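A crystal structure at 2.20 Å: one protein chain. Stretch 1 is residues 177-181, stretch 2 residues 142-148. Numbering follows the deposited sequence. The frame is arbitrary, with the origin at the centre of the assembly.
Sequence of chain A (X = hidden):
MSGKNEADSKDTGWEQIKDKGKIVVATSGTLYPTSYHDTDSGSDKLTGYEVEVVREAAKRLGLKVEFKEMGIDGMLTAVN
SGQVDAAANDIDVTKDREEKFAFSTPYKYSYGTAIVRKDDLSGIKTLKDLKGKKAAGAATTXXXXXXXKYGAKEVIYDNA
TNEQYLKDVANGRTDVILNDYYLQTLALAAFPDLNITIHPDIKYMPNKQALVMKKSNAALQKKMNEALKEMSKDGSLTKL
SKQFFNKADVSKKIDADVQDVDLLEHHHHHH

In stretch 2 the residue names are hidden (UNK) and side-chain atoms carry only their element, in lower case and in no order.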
# COMPACT_ATOMS: atom_id res chain seq x y z
N ILE A 177 -6.69 -6.76 15.02
CA ILE A 177 -5.53 -6.53 14.17
C ILE A 177 -5.82 -5.25 13.40
O ILE A 177 -6.85 -5.15 12.73
CB ILE A 177 -5.32 -7.63 13.11
CG1 ILE A 177 -5.18 -8.99 13.77
CG2 ILE A 177 -4.04 -7.33 12.30
CD1 ILE A 177 -4.03 -9.08 14.71
N LEU A 178 -4.92 -4.28 13.50
CA LEU A 178 -5.08 -3.01 12.79
C LEU A 178 -4.16 -3.02 11.57
O LEU A 178 -2.97 -3.29 11.69
CB LEU A 178 -4.70 -1.85 13.71
CG LEU A 178 -5.83 -0.96 14.27
CD1 LEU A 178 -6.99 -1.82 14.73
CD2 LEU A 178 -5.28 -0.10 15.40
N ASN A 179 -4.71 -2.75 10.39
CA ASN A 179 -3.90 -2.74 9.17
C ASN A 179 -4.67 -2.03 8.06
O ASN A 179 -5.79 -1.57 8.26
CB ASN A 179 -3.57 -4.18 8.75
CG ASN A 179 -2.32 -4.27 7.88
OD1 ASN A 179 -1.75 -3.26 7.48
ND2 ASN A 179 -1.90 -5.49 7.58
N ASP A 180 -4.04 -1.93 6.89
CA ASP A 180 -4.65 -1.30 5.72
C ASP A 180 -5.93 -2.07 5.32
O ASP A 180 -5.95 -3.30 5.36
CB ASP A 180 -3.66 -1.32 4.56
CG ASP A 180 -4.27 -0.88 3.25
OD1 ASP A 180 -4.44 0.34 3.05
OD2 ASP A 180 -4.60 -1.76 2.43
N TYR A 181 -6.97 -1.35 4.92
CA TYR A 181 -8.23 -1.97 4.54
C TYR A 181 -8.07 -3.06 3.49
O TYR A 181 -8.48 -4.20 3.70
CB TYR A 181 -9.19 -0.92 4.00
CG TYR A 181 -10.43 -1.51 3.36
CD1 TYR A 181 -11.30 -2.31 4.10
CD2 TYR A 181 -10.75 -1.24 2.04
CE1 TYR A 181 -12.46 -2.83 3.52
CE2 TYR A 181 -11.90 -1.74 1.46
CZ TYR A 181 -12.76 -2.54 2.20
OH TYR A 181 -13.90 -3.02 1.62
N UNK A 142 2.48 2.58 11.90
CA UNK A 142 1.54 3.58 12.34
C UNK A 142 0.28 2.89 12.84
O UNK A 142 -0.45 3.43 13.67
c UNK A 142 1.19 4.54 11.18
c UNK A 142 0.34 3.81 10.15
c UNK A 142 0.49 5.76 11.71
N UNK A 143 0.03 1.68 12.35
CA UNK A 143 -1.14 0.91 12.77
C UNK A 143 -1.06 0.52 14.25
O UNK A 143 -2.06 0.61 14.97
o UNK A 143 -2.18 1.05 6.46
c UNK A 143 -0.56 -0.23 9.48
c UNK A 143 -2.75 0.54 10.04
c UNK A 143 -1.97 0.68 7.77
c UNK A 143 -0.77 0.11 8.15
c UNK A 143 -1.55 -0.02 10.45
c UNK A 143 -1.29 -0.34 11.90
c UNK A 143 -2.97 0.89 8.71
N UNK A 144 0.12 0.08 14.70
CA UNK A 144 0.30 -0.31 16.10
C UNK A 144 0.29 0.94 16.98
O UNK A 144 -0.08 0.89 18.15
se UNK A 144 0.41 -2.92 18.21
c UNK A 144 -0.31 -1.87 19.66
c UNK A 144 1.62 -1.08 16.28
c UNK A 144 1.83 -1.70 17.66
N UNK A 145 0.71 2.06 16.40
CA UNK A 145 0.73 3.33 17.11
C UNK A 145 -0.71 3.74 17.39
O UNK A 145 -1.03 4.26 18.47
o UNK A 145 2.90 5.42 19.30
c UNK A 145 1.44 4.39 16.27
o UNK A 145 3.87 4.15 17.78
c UNK A 145 3.01 4.99 18.13
c UNK A 145 2.05 5.51 17.08
N UNK A 146 -1.58 3.53 16.41
CA UNK A 146 -2.99 3.86 16.56
C UNK A 146 -3.54 3.06 17.74
O UNK A 146 -4.16 3.62 18.64
c UNK A 146 -3.77 3.50 15.28
c UNK A 146 -3.33 4.41 14.15
c UNK A 146 -5.27 3.62 15.51
N UNK A 147 -3.29 1.76 17.73
CA UNK A 147 -3.76 0.87 18.79
C UNK A 147 -3.31 1.37 20.15
O UNK A 147 -4.10 1.41 21.10
c UNK A 147 -3.25 -0.55 18.56
N UNK A 148 -2.05 1.77 20.25
CA UNK A 148 -1.51 2.27 21.51
C UNK A 148 -2.21 3.54 21.97
O UNK A 148 -2.56 3.68 23.14
c UNK A 148 -0.00 2.51 21.40
c UNK A 148 0.83 1.23 21.39
n UNK A 148 2.99 1.92 20.38
c UNK A 148 2.31 1.52 21.61
c UNK A 148 3.59 1.07 19.54
n UNK A 148 3.60 -0.23 19.81
n UNK A 148 4.17 1.53 18.44

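Position 142 opens the helical stretch with three side-chain carbons, one of them bonded to CA and carrying the other two. Branching at the first carbon with no heteroatom identifies Val142. Its side chain is out of reach of the strand and exposed, so the strand places no demand on it; its backbone O instead accepts a helical hydrogen bond from the N of position 146.

Position 143 has one carbon leading to a ring of six carbons that bears an oxygen, the pattern of a phenol: Tyr143. Its CA-to-CB bond points toward the strand, and with chi1 in the m well the ring lies along Leu178, Asn179 and Asp180. Asn179 covers one face: its CA sits 3.7 Å from the centroid of the Tyr143 ring and 17° off the normal, a CH-pi contact, while Asn179 C approaches Tyr143 CE1 at 3.4 Å. A flat, wide side chain suits this place because its face can lie against the extended backbone at Asn179. The Tyr143 OH reaches Asp180 CB at 3.4 Å, a packing contact.

At position 144 the chain is unbranched: two carbons, a selenium and a last carbon. Selenium in this order marks selenomethionine, Met144. The CA-to-CB bond points away from the strand, and the long, flexible, apolar chain is buried without touching it.

Position 145 shows three carbons, the third carrying two oxygens, which is a carboxylate one methylene longer than aspartate: Glu145. Exposed, with its CA-to-CB bond pointing away from the strand, it occupies a place where a charge can stay solvated, and it also has a partner one turn away at position 148.

Position 146 again has three carbons forked at the first, so it is Val146. Here the CA-to-CB bond points toward the strand, and Val146 CG1 meets Leu178 CD2 at 3.7 Å. A compact, branched apolar group suits this buried site, offering a methyl to leucine.

Position 147 has a single carbon beyond CA, which makes it Ala147. Leu178 CD2 lies 3.8 Å from Ala147 CB and 3.6 Å from Ala147 N; the small side chain leaves the leucine methyl close to the helix backbone.

Position 148 carries three carbons, a nitrogen, then a carbon with two more nitrogens: the guanidinium of Arg148. Out of reach of the strand, it forms a salt bridge within the helix, Arg148 NH2 to Glu145 OE1 at 2.7 Å, with a nearly straight hydrogen bond.

The contact thus works by packing, with no hydrogen bond between strand and helix. Leu178 points toward the helix, its CD2 reaching Tyr143 O at 3.3 Å as well as Val146 and Ala147, while Leu178 CB packs against Tyr143 CB at 4.1 Å. Tyr143 extends the interface along the strand to Asp180. Some polar groups are satisfied nearby: Asn179 OD1 accepts a hydrogen bond from Asp180 N at 2.7 Å, and the Asp180 side chain caps the helix that follows the strand.

Stretch 2 142-148: VYMEVAR
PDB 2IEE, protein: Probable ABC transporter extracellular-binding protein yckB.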